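Local coordinates for putative hydroxymethylglutaryl-CoA synthase (Streptococcus mutans, PDB 3SQZ), which probably catalyses the condensation of acetyl-CoA with acetoacetyl-CoA to give hydroxymethylglutaryl-CoA, using a thiolase-type fold that here holds coenzyme A, at residues Ile109-Ser114 / Ile311-Leu316; Leu170-Ala175 / Ala189-Met194; Leu210-Asp215 / Lys244-Glu249; Arg214-Phe219 / Phe339-Gly344. One frame throughout, in Å; residues are numbered along the deposited sequence. Where two conformers were deposited one is given.

Contact 1. Residues Ile109-Ser114 / Ile311-Leu316; sequences ILATES and IYTGSL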
# COMPACT_ATOMS: atom_id res chain seq x y z
N ILE A 109 -2.98 13.49 3.58
CA ILE A 109 -1.66 12.98 3.92
C ILE A 109 -1.24 11.96 2.87
O ILE A 109 -1.96 10.98 2.63
CB ILE A 109 -1.63 12.29 5.30
CG1 ILE A 109 -2.25 13.18 6.38
CG2 ILE A 109 -0.20 11.90 5.65
CD1 ILE A 109 -2.34 12.52 7.75
N LEU A 110 -0.08 12.17 2.27
CA LEU A 110 0.51 11.21 1.35
C LEU A 110 1.64 10.47 2.04
O LEU A 110 2.65 11.08 2.39
CB LEU A 110 1.05 11.92 0.11
CG LEU A 110 1.85 11.03 -0.85
CD1 LEU A 110 1.03 9.88 -1.41
CD2 LEU A 110 2.45 11.88 -1.97
N ALA A 111 1.46 9.17 2.25
CA ALA A 111 2.51 8.28 2.72
C ALA A 111 3.19 7.68 1.50
O ALA A 111 2.52 7.12 0.63
CB ALA A 111 1.92 7.19 3.60
N THR A 112 4.51 7.83 1.41
CA THR A 112 5.23 7.32 0.25
C THR A 112 6.71 7.22 0.55
O THR A 112 7.23 7.92 1.43
CB THR A 112 5.01 8.23 -1.00
OG1 THR A 112 5.56 7.60 -2.16
CG2 THR A 112 5.68 9.60 -0.82
N GLU A 113 7.40 6.36 -0.20
CA GLU A 113 8.85 6.40 -0.29
C GLU A 113 9.29 6.56 -1.74
O GLU A 113 10.44 6.30 -2.09
CB GLU A 113 9.50 5.17 0.37
CG GLU A 113 9.02 3.84 -0.17
CD GLU A 113 9.81 2.67 0.37
OE1 GLU A 113 10.99 2.53 -0.01
OE2 GLU A 113 9.25 1.87 1.17
N SER A 114 8.36 7.04 -2.57
CA SER A 114 8.60 7.23 -4.01
C SER A 114 8.37 8.69 -4.40
O SER A 114 7.83 8.98 -5.47
CB SER A 114 7.64 6.33 -4.81
OG SER A 114 7.77 4.97 -4.46
N ILE A 311 3.84 -2.77 -3.19
CA ILE A 311 3.48 -1.36 -3.31
C ILE A 311 3.90 -0.56 -2.08
O ILE A 311 3.34 0.49 -1.78
CB ILE A 311 1.99 -1.14 -3.71
CG1 ILE A 311 1.02 -1.53 -2.58
CG2 ILE A 311 1.68 -1.89 -5.01
CD1 ILE A 311 -0.40 -1.05 -2.83
N TYR A 312 4.93 -1.06 -1.40
CA TYR A 312 5.52 -0.36 -0.27
C TYR A 312 4.46 0.09 0.76
O TYR A 312 3.81 -0.77 1.38
CB TYR A 312 6.43 0.78 -0.73
CG TYR A 312 7.71 0.42 -1.48
CD1 TYR A 312 8.40 -0.78 -1.25
CD2 TYR A 312 8.28 1.33 -2.37
CE1 TYR A 312 9.60 -1.06 -1.92
CE2 TYR A 312 9.46 1.07 -3.02
CZ TYR A 312 10.12 -0.12 -2.80
OH TYR A 312 11.30 -0.39 -3.45
N THR A 313 4.28 1.40 0.95
CA THR A 313 3.37 1.88 2.00
C THR A 313 1.96 1.31 1.91
O THR A 313 1.30 1.12 2.93
CB THR A 313 3.25 3.43 2.02
OG1 THR A 313 2.75 3.90 0.76
CG2 THR A 313 4.58 4.09 2.37
N GLY A 314 1.48 1.06 0.70
CA GLY A 314 0.12 0.60 0.55
C GLY A 314 -0.08 -0.89 0.76
O GLY A 314 -1.22 -1.35 0.81
N SER A 315 1.00 -1.66 0.92
CA SER A 315 0.86 -3.11 0.83
C SER A 315 0.01 -3.72 1.95
O SER A 315 -0.81 -4.59 1.67
CB SER A 315 2.23 -3.78 0.74
OG SER A 315 2.92 -3.63 1.96
N LEU A 316 0.19 -3.27 3.19
CA LEU A 316 -0.62 -3.75 4.30
C LEU A 316 -2.10 -3.50 4.02
O LEU A 316 -2.96 -4.35 4.26
CB LEU A 316 -0.21 -3.03 5.58
CG LEU A 316 -1.09 -3.26 6.82
CD1 LEU A 316 -1.09 -4.72 7.27
CD2 LEU A 316 -0.62 -2.35 7.95
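The carboxylate of Glu113 lies over one face of the Tyr312 ring. Its CD sits 3.4 Å above the ring plane and is displaced toward the rim, and the two flat groups are only 14° from parallel, which defines a stack. The closest atom to the ring's root is Glu113 OE2, 3.4 Å from Tyr312 CG. A first torsion of 56°, with Glu113 CG between the backbone N and the carbonyl carbon, followed by an extended chain, carries the carboxylate across the tyrosine side chain at about a right angle. Ser114 OG, hydrogen-bonded to Asp173 OD2, approaches the edge of the same ring, 4.2 Å from Tyr312 CD2. These residues follow the end of strand 105-111 in the central sheet of the thiolase fold and face the turn that leads into helix 315-326; Glu113 is predicted to be the active-site proton donor/acceptor. The methyl of Thr313 packs on the strand: CG2 is 4.3 Å from Ala111 CB and 3.9 Å from the backbone N of Thr112. Among polar groups, Thr313 OG1 lies 3.2 Å from Ala111 O, with Asp173 as its outside partner. Ser114 N donates to Thr112 OG1 (2.9 Å, 159°), closing an ST turn around Glu113; that hydroxyl is also hydrogen-bonded to Ser172 O.

Contact 2. Residues Leu170-Ala175 / Ala189-Met194; sequences LASDIA and AGSIAM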
# COMPACT_ATOMS: atom_id res chain seq x y z
N LEU A 170 -3.44 8.73 1.72
CA LEU A 170 -2.99 8.07 0.50
C LEU A 170 -1.71 7.32 0.81
O LEU A 170 -0.82 7.87 1.45
CB LEU A 170 -2.69 9.08 -0.60
CG LEU A 170 -3.77 10.02 -1.13
CD1 LEU A 170 -5.10 9.33 -1.35
CD2 LEU A 170 -3.92 11.26 -0.27
N ALA A 171 -1.64 6.07 0.36
CA ALA A 171 -0.44 5.26 0.50
C ALA A 171 -0.07 4.81 -0.90
O ALA A 171 -0.68 3.87 -1.44
CB ALA A 171 -0.72 4.06 1.38
N SER A 172 0.90 5.49 -1.51
CA SER A 172 1.16 5.38 -2.94
C SER A 172 2.64 5.19 -3.18
O SER A 172 3.46 5.90 -2.62
CB SER A 172 0.69 6.65 -3.63
OG SER A 172 0.88 6.54 -5.03
N ASP A 173 2.99 4.23 -4.03
CA ASP A 173 4.40 3.88 -4.23
C ASP A 173 4.60 3.09 -5.51
O ASP A 173 3.69 2.41 -6.00
CB ASP A 173 4.92 3.06 -3.05
CG ASP A 173 5.50 3.91 -1.92
OD1 ASP A 173 5.03 3.77 -0.77
OD2 ASP A 173 6.44 4.69 -2.19
N ILE A 174 5.83 3.18 -6.01
CA ILE A 174 6.29 2.35 -7.12
C ILE A 174 7.56 1.67 -6.64
O ILE A 174 8.57 2.33 -6.38
CB ILE A 174 6.54 3.19 -8.37
CG1 ILE A 174 5.21 3.78 -8.86
CG2 ILE A 174 7.19 2.35 -9.46
CD1 ILE A 174 5.36 4.84 -9.92
N ALA A 175 7.48 0.35 -6.50
CA ALA A 175 8.61 -0.44 -6.02
C ALA A 175 9.46 -0.83 -7.21
O ALA A 175 9.05 -1.61 -8.07
CB ALA A 175 8.12 -1.65 -5.26
N ALA A 189 3.46 -1.52 -8.25
CA ALA A 189 3.01 -0.13 -8.28
C ALA A 189 1.56 -0.06 -7.86
O ALA A 189 0.76 -0.90 -8.27
CB ALA A 189 3.18 0.46 -9.67
N GLY A 190 1.20 0.93 -7.05
CA GLY A 190 -0.19 1.12 -6.71
C GLY A 190 -0.38 2.11 -5.59
O GLY A 190 0.58 2.53 -4.93
N SER A 191 -1.63 2.49 -5.38
CA SER A 191 -1.99 3.40 -4.30
C SER A 191 -3.30 2.99 -3.67
O SER A 191 -4.28 2.69 -4.37
CB SER A 191 -2.14 4.83 -4.82
OG SER A 191 -2.59 5.71 -3.79
N ILE A 192 -3.32 3.02 -2.34
CA ILE A 192 -4.52 2.89 -1.54
C ILE A 192 -4.93 4.27 -1.04
O ILE A 192 -4.09 5.05 -0.59
CB ILE A 192 -4.25 1.98 -0.31
CG1 ILE A 192 -4.14 0.52 -0.76
CG2 ILE A 192 -5.31 2.17 0.76
CD1 ILE A 192 -5.45 -0.17 -1.03
N ALA A 193 -6.22 4.58 -1.15
CA ALA A 193 -6.79 5.78 -0.54
C ALA A 193 -7.74 5.35 0.56
O ALA A 193 -8.54 4.43 0.37
CB ALA A 193 -7.55 6.60 -1.58
N MET A 194 -7.65 5.99 1.72
CA MET A 194 -8.56 5.72 2.83
C MET A 194 -9.19 7.02 3.29
O MET A 194 -8.48 8.00 3.55
CB MET A 194 -7.81 5.04 3.99
CG MET A 194 -7.38 3.63 3.62
SD MET A 194 -6.33 2.80 4.83
CE MET A 194 -4.80 3.70 4.60
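Asp173, paired with Gly190 across two antiparallel strands, carries a carboxylate oxygen gripped by several groups: OD2 is hydrogen-bonded to Ser114 OG, to the backbone N of Glu113 and to Thr112 OG1, while Thr313 OG1 is hydrogen-bonded to OD1. The strand axes run 4.5 Å apart at 177°, so the pairing is almost exactly antiparallel. Two hydrogen-bonded pairs fix the register. In the first, Ala171 N donates to Ile192 O at 2.8 Å and Ile192 N returns a bond to Ala171 O at 2.9 Å; in the second, Asp173 N to Gly190 O and Gly190 N to Asp173 O both measure 3.1 Å. Between them lies the non-hydrogen-bonded pair Ser172 and Ser191, and Ser191 CA makes a CA-H...O contact of 3.2 Å with Ala171 O.

The face carrying Leu170, Ser172, Ser191 and Ala193 lies against helix 85-94. There Leu170 CD1 rests on Ala193 CB at 3.7 Å, and Ser172 CB touches Ser191 OG at 3.4 Å. Both serine hydroxyls stand trans to their own backbone N (chi1 -178° and 176°), yet they turn to partners beyond the pair: Ser172 OG to Val85 O, Ser191 OG to Ser92 OG. On the other face, Ile192 reaches Phe317 of helix 315-326, in the layered thiolase fold. A buried carboxylate supplied with this many hydrogen bonds is probably stabilised as the anion, and its bond to Glu113 N is consistent with Asp173 helping, from the second shell, to hold the backbone of that predicted active-site residue.

Contact 3. Residues Leu210-Asp215 / Lys244-Glu249; sequences LAQTRD and KTTWAE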
# COMPACT_ATOMS: atom_id res chain seq x y z
N LEU A 210 0.79 -0.15 19.39
CA LEU A 210 2.15 -0.24 19.89
C LEU A 210 3.11 -0.24 18.72
O LEU A 210 2.99 -1.06 17.80
CB LEU A 210 2.34 -1.52 20.70
CG LEU A 210 3.73 -1.67 21.32
CD1 LEU A 210 3.97 -0.62 22.40
CD2 LEU A 210 3.91 -3.07 21.88
N ALA A 211 4.08 0.69 18.76
CA ALA A 211 5.12 0.77 17.75
C ALA A 211 6.47 0.47 18.36
O ALA A 211 6.66 0.53 19.58
CB ALA A 211 5.14 2.16 17.12
N GLN A 212 7.42 0.15 17.49
CA GLN A 212 8.80 -0.10 17.88
C GLN A 212 9.72 0.46 16.81
O GLN A 212 9.45 0.30 15.62
CB GLN A 212 9.05 -1.61 18.04
CG GLN A 212 10.41 -1.92 18.63
CD GLN A 212 10.67 -3.42 18.79
OE1 GLN A 212 9.78 -4.27 18.62
NE2 GLN A 212 11.90 -3.74 19.12
N THR A 213 10.80 1.12 17.23
CA THR A 213 11.82 1.63 16.33
C THR A 213 13.14 0.93 16.63
O THR A 213 13.50 0.78 17.79
CB THR A 213 12.02 3.14 16.51
OG1 THR A 213 10.82 3.84 16.18
CG2 THR A 213 13.16 3.67 15.65
N ARG A 214 13.86 0.56 15.58
CA ARG A 214 15.18 -0.07 15.70
C ARG A 214 16.04 0.38 14.52
O ARG A 214 15.66 0.17 13.37
CB ARG A 214 15.03 -1.59 15.67
CG ARG A 214 16.28 -2.40 15.93
CD ARG A 214 15.99 -3.88 15.76
NE ARG A 214 14.97 -4.35 16.71
CZ ARG A 214 14.48 -5.58 16.72
NH1 ARG A 214 14.89 -6.48 15.84
NH2 ARG A 214 13.56 -5.91 17.63
N ASP A 215 17.21 0.96 14.80
CA ASP A 215 18.07 1.55 13.79
C ASP A 215 18.90 0.47 13.09
O ASP A 215 19.88 -0.03 13.64
CB ASP A 215 18.94 2.60 14.47
CG ASP A 215 19.95 3.26 13.55
OD1 ASP A 215 19.90 3.10 12.32
OD2 ASP A 215 20.82 3.97 14.09
N LYS A 244 7.59 -10.42 16.08
CA LYS A 244 7.54 -11.23 17.29
C LYS A 244 7.56 -10.38 18.56
O LYS A 244 6.73 -10.56 19.45
CB LYS A 244 8.70 -12.22 17.33
CG LYS A 244 8.81 -13.02 18.63
CD LYS A 244 10.03 -13.92 18.63
CE LYS A 244 10.13 -14.71 19.93
NZ LYS A 244 11.21 -15.74 19.88
N THR A 245 8.51 -9.45 18.62
CA THR A 245 8.70 -8.66 19.84
C THR A 245 7.59 -7.63 20.04
O THR A 245 7.17 -7.37 21.16
CB THR A 245 10.09 -7.99 19.89
OG1 THR A 245 10.29 -7.17 18.73
CG2 THR A 245 11.20 -9.04 19.96
N THR A 246 7.12 -7.03 18.95
CA THR A 246 6.05 -6.04 19.07
C THR A 246 4.74 -6.73 19.46
O THR A 246 4.00 -6.25 20.32
CB THR A 246 5.89 -5.20 17.80
OG1 THR A 246 7.16 -4.65 17.42
CG2 THR A 246 4.90 -4.06 18.03
N TRP A 247 4.47 -7.89 18.86
CA TRP A 247 3.25 -8.62 19.18
C TRP A 247 3.26 -9.14 20.62
O TRP A 247 2.24 -9.11 21.31
CB TRP A 247 3.04 -9.74 18.17
CG TRP A 247 1.90 -10.69 18.46
CD1 TRP A 247 1.99 -12.04 18.56
CD2 TRP A 247 0.50 -10.37 18.64
NE1 TRP A 247 0.76 -12.59 18.81
CE2 TRP A 247 -0.18 -11.59 18.87
CE3 TRP A 247 -0.24 -9.18 18.65
CZ2 TRP A 247 -1.55 -11.65 19.10
CZ3 TRP A 247 -1.61 -9.24 18.88
CH2 TRP A 247 -2.25 -10.47 19.10
N ALA A 248 4.42 -9.62 21.08
CA ALA A 248 4.52 -10.08 22.46
C ALA A 248 4.18 -8.94 23.42
O ALA A 248 3.41 -9.11 24.37
CB ALA A 248 5.91 -10.63 22.75
N GLU A 249 4.76 -7.77 23.17
CA GLU A 249 4.55 -6.64 24.06
C GLU A 249 3.12 -6.10 23.95
O GLU A 249 2.54 -5.67 24.95
CB GLU A 249 5.58 -5.55 23.79
CG GLU A 249 5.50 -4.33 24.70
CD GLU A 249 5.85 -4.63 26.16
OE1 GLU A 249 6.42 -5.70 26.45
OE2 GLU A 249 5.54 -3.77 27.01
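Strand 203-213 of the central sheet meets helix 232-254 through Leu210 and Gln212 on one side and Thr246 with its helical neighbours on the other. The short segments' axes pass 8.7 Å apart with 146° between their N-to-C directions, closer to antiparallel than to crosswise. The apolar contact runs through Leu210 CD2, which is 3.5 Å from Glu249 CG and also 3.5 Å from the backbone Thr246 O; the side chains of Leu210 and Glu249 cross at about a right angle. Chi1 of -177° sets Leu210 CG beside the carbonyl carbon, directing CD2 at the helix. Thr246 answers with its methyl, CG2 lying 3.6 Å from Leu210 O. This is the sheet-against-helix layering of a thiolase fold; within the sheet the strand is hydrogen-bonded to strand 346-354, Leu210 with Ile349 and Gln212 with Ala347. Gln212 extends its chain toward the two threonines, its CB 3.6 Å from Thr246 OG1; the orientation of its amide is doubtful. Both threonine hydroxyls are hydrogen-bonded to carbonyls one helical turn back, Thr245 to Asp241 and Thr246 to Met242. Arg214 brings its guanidinium edge to Thr245, with NH2 3.7 Å from OG1, while its NH1 forms a salt bridge with Asp241. Glu249 is salt-bridged to Arg253.

Contact 4. Residues Arg214-Phe219 / Phe339-Gly344; sequences RDIMDF and FSYGSG. With COA (coenzyme A), chain D.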
# COMPACT_ATOMS: atom_id res chain seq x y z
N ARG A 214 13.86 0.56 15.58
CA ARG A 214 15.18 -0.07 15.70
C ARG A 214 16.04 0.38 14.52
O ARG A 214 15.66 0.17 13.37
CB ARG A 214 15.03 -1.59 15.67
CG ARG A 214 16.28 -2.40 15.93
CD ARG A 214 15.99 -3.88 15.76
NE ARG A 214 14.97 -4.35 16.71
CZ ARG A 214 14.48 -5.58 16.72
NH1 ARG A 214 14.89 -6.48 15.84
NH2 ARG A 214 13.56 -5.91 17.63
N ASP A 215 17.21 0.96 14.80
CA ASP A 215 18.07 1.55 13.79
C ASP A 215 18.90 0.47 13.09
O ASP A 215 19.88 -0.03 13.64
CB ASP A 215 18.94 2.60 14.47
CG ASP A 215 19.95 3.26 13.55
OD1 ASP A 215 19.90 3.10 12.32
OD2 ASP A 215 20.82 3.97 14.09
N ILE A 216 18.47 0.10 11.89
CA ILE A 216 19.11 -0.95 11.10
C ILE A 216 19.17 -0.53 9.63
O ILE A 216 18.53 0.44 9.22
CB ILE A 216 18.37 -2.32 11.24
CG1 ILE A 216 16.93 -2.23 10.71
CG2 ILE A 216 18.42 -2.80 12.69
CD1 ILE A 216 16.26 -3.59 10.57
N MET A 217 19.94 -1.28 8.84
CA MET A 217 20.03 -1.00 7.41
C MET A 217 19.70 -2.24 6.59
O MET A 217 20.53 -2.78 5.87
CB MET A 217 21.39 -0.39 7.05
CG MET A 217 21.59 0.99 7.67
SD MET A 217 20.37 2.20 7.07
CE MET A 217 21.31 3.00 5.77
N ASP A 218 18.45 -2.70 6.72
CA ASP A 218 17.96 -3.82 5.92
C ASP A 218 17.60 -3.41 4.50
O ASP A 218 17.77 -4.20 3.56
CB ASP A 218 16.78 -4.51 6.62
CG ASP A 218 15.60 -3.59 6.89
OD1 ASP A 218 14.45 -4.05 6.72
OD2 ASP A 218 15.80 -2.42 7.31
N PHE A 219 17.07 -2.20 4.34
CA PHE A 219 16.62 -1.66 3.06
C PHE A 219 16.64 -0.16 3.25
O PHE A 219 16.19 0.34 4.29
CB PHE A 219 15.20 -2.18 2.76
CG PHE A 219 14.46 -1.49 1.62
CD1 PHE A 219 14.08 -2.19 0.49
CD2 PHE A 219 14.05 -0.17 1.73
CE1 PHE A 219 13.35 -1.59 -0.52
CE2 PHE A 219 13.34 0.45 0.73
CZ PHE A 219 12.98 -0.27 -0.41
N PHE A 339 -0.34 -5.73 11.29
CA PHE A 339 1.08 -5.57 11.56
C PHE A 339 1.73 -4.79 10.45
O PHE A 339 1.86 -5.28 9.32
CB PHE A 339 1.81 -6.91 11.66
CG PHE A 339 3.32 -6.77 11.63
CD1 PHE A 339 3.99 -6.19 12.71
CD2 PHE A 339 4.07 -7.17 10.54
CE1 PHE A 339 5.37 -6.05 12.71
CE2 PHE A 339 5.45 -7.02 10.54
CZ PHE A 339 6.10 -6.46 11.63
N SER A 340 2.13 -3.57 10.77
CA SER A 340 2.81 -2.70 9.83
C SER A 340 4.31 -2.75 10.06
O SER A 340 4.76 -2.78 11.20
CB SER A 340 2.29 -1.27 9.98
OG SER A 340 2.90 -0.37 9.08
N TYR A 341 5.07 -2.78 8.97
CA TYR A 341 6.52 -2.72 9.03
C TYR A 341 7.03 -1.73 8.01
O TYR A 341 6.46 -1.56 6.93
CB TYR A 341 7.13 -4.10 8.72
CG TYR A 341 8.66 -4.17 8.78
CD1 TYR A 341 9.33 -4.32 9.99
CD2 TYR A 341 9.43 -4.11 7.62
CE1 TYR A 341 10.71 -4.39 10.04
CE2 TYR A 341 10.82 -4.18 7.66
CZ TYR A 341 11.46 -4.32 8.88
OH TYR A 341 12.83 -4.39 8.97
N GLY A 342 8.12 -1.07 8.36
CA GLY A 342 8.90 -0.30 7.42
C GLY A 342 10.36 -0.56 7.71
O GLY A 342 10.78 -0.57 8.86
N SER A 343 11.15 -0.76 6.67
CA SER A 343 12.58 -0.96 6.82
C SER A 343 13.26 0.23 7.48
O SER A 343 12.79 1.37 7.40
CB SER A 343 13.21 -1.24 5.46
OG SER A 343 12.83 -2.53 5.00
N GLY A 344 14.38 -0.04 8.13
CA GLY A 344 15.16 1.02 8.72
C GLY A 344 15.29 1.16 10.23
O GLY A 344 16.30 1.71 10.64
N1A COA D . 10.97 -23.72 -6.09
C2A COA D . 10.37 -23.20 -4.99
N3A COA D . 11.00 -22.20 -4.27
C4A COA D . 12.22 -21.74 -4.67
C5A COA D . 12.84 -22.27 -5.79
C6A COA D . 12.23 -23.24 -6.50
N6A COA D . 12.86 -23.79 -7.66
N7A COA D . 14.05 -21.64 -5.96
C8A COA D . 14.19 -20.74 -4.98
N9A COA D . 13.03 -20.84 -4.16
C1B COA D . 12.69 -19.95 -3.06
C2B COA D . 13.16 -20.12 -1.59
O2B COA D . 13.63 -21.23 -0.96
C3B COA D . 12.46 -18.95 -0.92
O3B COA D . 11.50 -19.04 0.05
P3B COA D . 11.84 -19.38 1.52
O7A COA D . 12.46 -18.11 2.21
O8A COA D . 10.46 -19.73 2.16
O9A COA D . 12.78 -20.55 1.57
C4B COA D . 12.48 -17.94 -2.00
O4B COA D . 11.97 -18.68 -3.12
C5B COA D . 13.44 -16.80 -2.10
O5B COA D . 14.67 -17.41 -2.39
P1A COA D . 15.98 -16.53 -2.54
O1A COA D . 16.21 -15.68 -1.24
O2A COA D . 17.17 -17.43 -2.83
O3A COA D . 15.69 -15.56 -3.77
P2A COA D . 16.49 -14.22 -4.06
O4A COA D . 18.00 -14.36 -3.64
O5A COA D . 16.40 -13.90 -5.54
O6A COA D . 15.84 -13.03 -3.22
CBP COA D . 14.08 -11.76 -2.12
CCP COA D . 14.48 -13.01 -2.85
CDP COA D . 14.86 -11.68 -0.85
CEP COA D . 12.61 -11.78 -1.80
CAP COA D . 14.40 -10.59 -3.01
OAP COA D . 13.53 -10.50 -4.07
C9P COA D . 14.50 -9.28 -2.26
O9P COA D . 15.46 -8.98 -1.56
N8P COA D . 13.37 -8.35 -2.47
C7P COA D . 13.25 -7.13 -1.68
C6P COA D . 12.85 -7.37 -0.24
C5P COA D . 12.58 -6.08 0.53
O5P COA D . 12.30 -5.05 -0.04
N4P COA D . 12.59 -6.13 1.97
C3P COA D . 12.23 -4.93 2.74
C2P COA D . 10.93 -4.97 3.48
S1P COA D . 10.62 -6.43 4.43
O HOH W 1 14.29 2.29 4.83
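A chi1 of 58° puts Asp218 CG between the backbone N and the carbonyl carbon, which brings the carboxylate to Tyr341 and Ser343. Asp218 OD1 accepts from Tyr341 OH at 2.8 Å and is also hydrogen-bonded to Ser235 OG. Ser343 is modelled in two conformers; in the one described, at chi1 -71°, its OG donates to Asp218 OD1 at 2.8 Å, from the opposite face of the carboxylate plane to Tyr341 OH. Carboxylate and tyrosine ring are 76° apart, with OD1 at the ring's edge. Asp218 OD2 uses its syn lone pair for Gly344 N, at 2.9 Å. Beyond it, Ile216 N donates to Gly344 O at 3.0 Å, from well above the carbonyl plane. The site borders the coenzyme A pocket: Phe219 CD1 lies 3.4 Å from the ligand's O5P, and Tyr341 CE2 is 3.9 Å from its thiol sulfur, S1P. Asp218 thus probably orients Tyr341 beside the thiol. Ser343 N is hydrogen-bonded to OD2 of the 3-sulfinoalanine at position 145, the predicted acyl-thioester cysteine. Helix 232-254 packs on the contact, with Tyr234 and Gln238 touching Ile216 and Tyr239 meeting the Tyr341 ring, while strand 335-342 runs between strands 346-354 and 263-266.

Overall arrangement
All four contacts reach the same mixed sheet. Contacts 1 and 2, with centres 5 Å apart, join through neighbouring strands 105-111 and 166-175, where Ala111 N lies 2.7 Å from Leu170 O in a probable hydrogen bond. Contact 4, about 14 Å centre to centre from contact 1, meets it at Phe219: CE2 is 3.2 Å from Glu113 OE1, and CZ is 3.5 Å from Tyr312 OH. That ring thus connects the predicted active-site glutamate to the coenzyme A pocket. Contact 3 shares Arg214 and Asp215 with contact 4 but lies farther out, its Arg214 side chain about 12 Å from the ligand. Contacts 2 and 3 are separate, with nearest atoms about 16 Å apart.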